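Local coordinates for protein 2-polyprenyl-6-methoxyphenol hydroxylase-like FAD-dependent oxidoreductase (Streptomyces sp. NRRL 11266, PDB 6UI5) that binds flavin-adenine dinucleotide and belongs to the FAD-dependent aromatic-ring hydroxylase-like oxidoreductases, at residues Leu307-Ala312 with Leu468-Cys473. Residues are numbered along the deposited sequence; the frame is centred on the assembly and turned at random.
Sequences LGWKIA and LRPDGC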
loop_
_atom_site.group_PDB
_atom_site.type_symbol
_atom_site.label_atom_id
_atom_site.label_comp_id
_atom_site.label_asym_id
_atom_site.label_seq_id
_atom_site.Cartn_x
_atom_site.Cartn_y
_atom_site.Cartn_z
ATOM N N LEU A 307 16.914 -3.398 -25.274
ATOM C CA LEU A 307 18.215 -4.011 -25.548
ATOM C C LEU A 307 18.586 -3.981 -27.026
ATOM O O LEU A 307 19.769 -3.823 -27.360
ATOM C CB LEU A 307 18.246 -5.445 -25.037
ATOM C CG LEU A 307 19.505 -6.205 -25.412
ATOM C CD1 LEU A 307 20.673 -5.533 -24.754
ATOM C CD2 LEU A 307 19.404 -7.672 -24.994
ATOM N N GLY A 308 17.619 -4.138 -27.924
ATOM C CA GLY A 308 17.925 -3.916 -29.323
ATOM C C GLY A 308 18.026 -2.426 -29.590
ATOM O O GLY A 308 17.050 -1.675 -29.393
ATOM N N TRP A 309 19.230 -2.018 -30.012
ATOM C CA TRP A 309 19.710 -0.660 -30.307
ATOM C C TRP A 309 20.979 -0.485 -29.480
ATOM O O TRP A 309 22.038 -0.162 -30.035
ATOM C CB TRP A 309 18.673 0.471 -30.099
ATOM C CG TRP A 309 18.536 1.170 -28.702
ATOM C CD1 TRP A 309 17.538 0.986 -27.791
ATOM C CD2 TRP A 309 19.400 2.176 -28.138
ATOM N NE1 TRP A 309 17.739 1.778 -26.673
ATOM C CE2 TRP A 309 18.873 2.523 -26.866
ATOM C CE3 TRP A 309 20.566 2.815 -28.582
ATOM C CZ2 TRP A 309 19.479 3.479 -26.031
ATOM C CZ3 TRP A 309 21.167 3.778 -27.750
ATOM C CH2 TRP A 309 20.615 4.095 -26.492
ATOM N N LYS A 310 20.939 -0.831 -28.193
ATOM C CA LYS A 310 22.190 -0.857 -27.442
ATOM C C LYS A 310 23.159 -1.886 -28.015
ATOM O O LYS A 310 24.313 -1.552 -28.317
ATOM C CB LYS A 310 21.916 -1.109 -25.974
ATOM C CG LYS A 310 20.839 -0.187 -25.486
ATOM C CD LYS A 310 20.880 -0.015 -24.010
ATOM C CE LYS A 310 19.632 0.683 -23.598
ATOM N NZ LYS A 310 19.455 0.629 -22.133
ATOM N N ILE A 311 22.708 -3.137 -28.204
ATOM C CA ILE A 311 23.558 -4.112 -28.882
ATOM C C ILE A 311 23.933 -3.607 -30.267
ATOM O O ILE A 311 25.099 -3.689 -30.685
ATOM C CB ILE A 311 22.878 -5.495 -28.978
ATOM C CG1 ILE A 311 23.103 -6.325 -27.732
ATOM C CG2 ILE A 311 23.491 -6.267 -30.134
ATOM C CD1 ILE A 311 22.423 -7.645 -27.798
ATOM N N ALA A 312 22.953 -3.080 -31.013
ATOM C CA ALA A 312 23.275 -2.615 -32.365
ATOM C C ALA A 312 24.337 -1.522 -32.327
ATOM O O ALA A 312 25.283 -1.532 -33.127
ATOM C CB ALA A 312 22.025 -2.117 -33.087
ATOM N N LEU A 468 14.800 12.023 -28.264
ATOM C CA LEU A 468 14.323 10.673 -27.960
ATOM C C LEU A 468 15.427 9.680 -28.252
ATOM O O LEU A 468 16.044 9.723 -29.327
ATOM C CB LEU A 468 13.087 10.310 -28.777
ATOM C CG LEU A 468 11.972 11.348 -28.762
ATOM C CD1 LEU A 468 10.890 10.963 -29.802
ATOM C CD2 LEU A 468 11.378 11.513 -27.359
ATOM N N ARG A 469 15.699 8.819 -27.286
ATOM C CA ARG A 469 16.525 7.653 -27.554
ATOM C C ARG A 469 15.815 6.657 -28.475
ATOM O O ARG A 469 14.587 6.686 -28.623
ATOM C CB ARG A 469 16.912 6.960 -26.255
ATOM C CG ARG A 469 17.204 7.917 -25.089
ATOM C CD ARG A 469 17.832 7.112 -23.981
ATOM N NE ARG A 469 17.156 5.805 -23.808
ATOM C CZ ARG A 469 17.314 4.999 -22.761
ATOM N NH1 ARG A 469 18.156 5.320 -21.757
ATOM N NH2 ARG A 469 16.641 3.854 -22.715
ATOM N N PRO A 470 16.585 5.788 -29.139
ATOM C CA PRO A 470 15.977 4.878 -30.121
ATOM C C PRO A 470 14.840 4.030 -29.568
ATOM O O PRO A 470 14.011 3.560 -30.352
ATOM C CB PRO A 470 17.157 4.010 -30.581
ATOM C CG PRO A 470 18.355 4.879 -30.390
ATOM C CD PRO A 470 18.062 5.683 -29.140
ATOM N N ASP A 471 14.756 3.837 -28.256
ATOM C CA ASP A 471 13.633 3.138 -27.674
ATOM C C ASP A 471 12.482 4.068 -27.284
ATOM O O ASP A 471 11.600 3.662 -26.524
ATOM C CB ASP A 471 14.107 2.319 -26.476
ATOM C CG ASP A 471 14.814 3.155 -25.434
ATOM O OD1 ASP A 471 14.722 4.397 -25.492
ATOM O OD2 ASP A 471 15.432 2.556 -24.521
ATOM N N GLY A 472 12.473 5.300 -27.783
ATOM C CA GLY A 472 11.403 6.245 -27.517
ATOM C C GLY A 472 11.524 7.072 -26.245
ATOM O O GLY A 472 10.668 7.945 -26.013
ATOM N N CYS A 473 12.532 6.825 -25.410
ATOM C CA CYS A 473 12.587 7.457 -24.096
ATOM C C CYS A 473 13.172 8.861 -24.217
ATOM O O CYS A 473 14.165 9.069 -24.935
ATOM C CB CYS A 473 13.431 6.622 -23.114
ATOM S SG CYS A 473 12.811 4.926 -22.755
#
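The carboxylate oxygen OD2 of Asp471 is gripped from both segments: Arg469 NH2 donates to it at 2.5 Å within 468-473, and the indole NE1 of Trp309 reaches it from helix 295-316 at 3.2 Å, a weak bond with an N-H...O angle of 156°. The guanidinium holds Asp471 side-on, NH2 meeting the syn lone pair of OD2 while NE lies 3.3 Å from OD1, both oxygens close to the guanidinium plane. OD1 also accepts from Cys473 N, on the face opposite to NE, which makes an Asx turn and ties the carboxylate to its own loop. That loop, a type I turn from Arg469 to Gly472, joins strands 465-468 and 474-477.

Beside the polar grip, the Trp309 indole lies between Pro470 on one face and Lys310 CG, from the same helix, on the other. Pro470 CD sits 3.7 Å from the centroid of the six-membered ring of Trp309, only 5° off the ring normal, which defines a CH-pi contact; its CG approaches Trp309 CE3 to 3.5 Å. Trp309 CG lies between its backbone N and carbonyl carbon (chi1 89°), and the indole projects from the helix, which is kinked here, to meet the turn. Its CZ2 lies over one face of the Arg469 guanidinium, 4.0 Å from NE, with the two planes steeply inclined.

Lys310 NZ comes within 4.3 Å of Arg469 NH2, a like-charge approach. Glu330 forms salt bridges with both side chains, and Asn306 and Ser326 also bind NZ. Within this buried interface between the FAD-binding and C-terminal family regions, the carboxylates of Asp471 and Glu330 probably offset the neighbouring positive charges of Lys310 and Arg469, while the proline-indole CH-pi contact supplies the apolar part of the join.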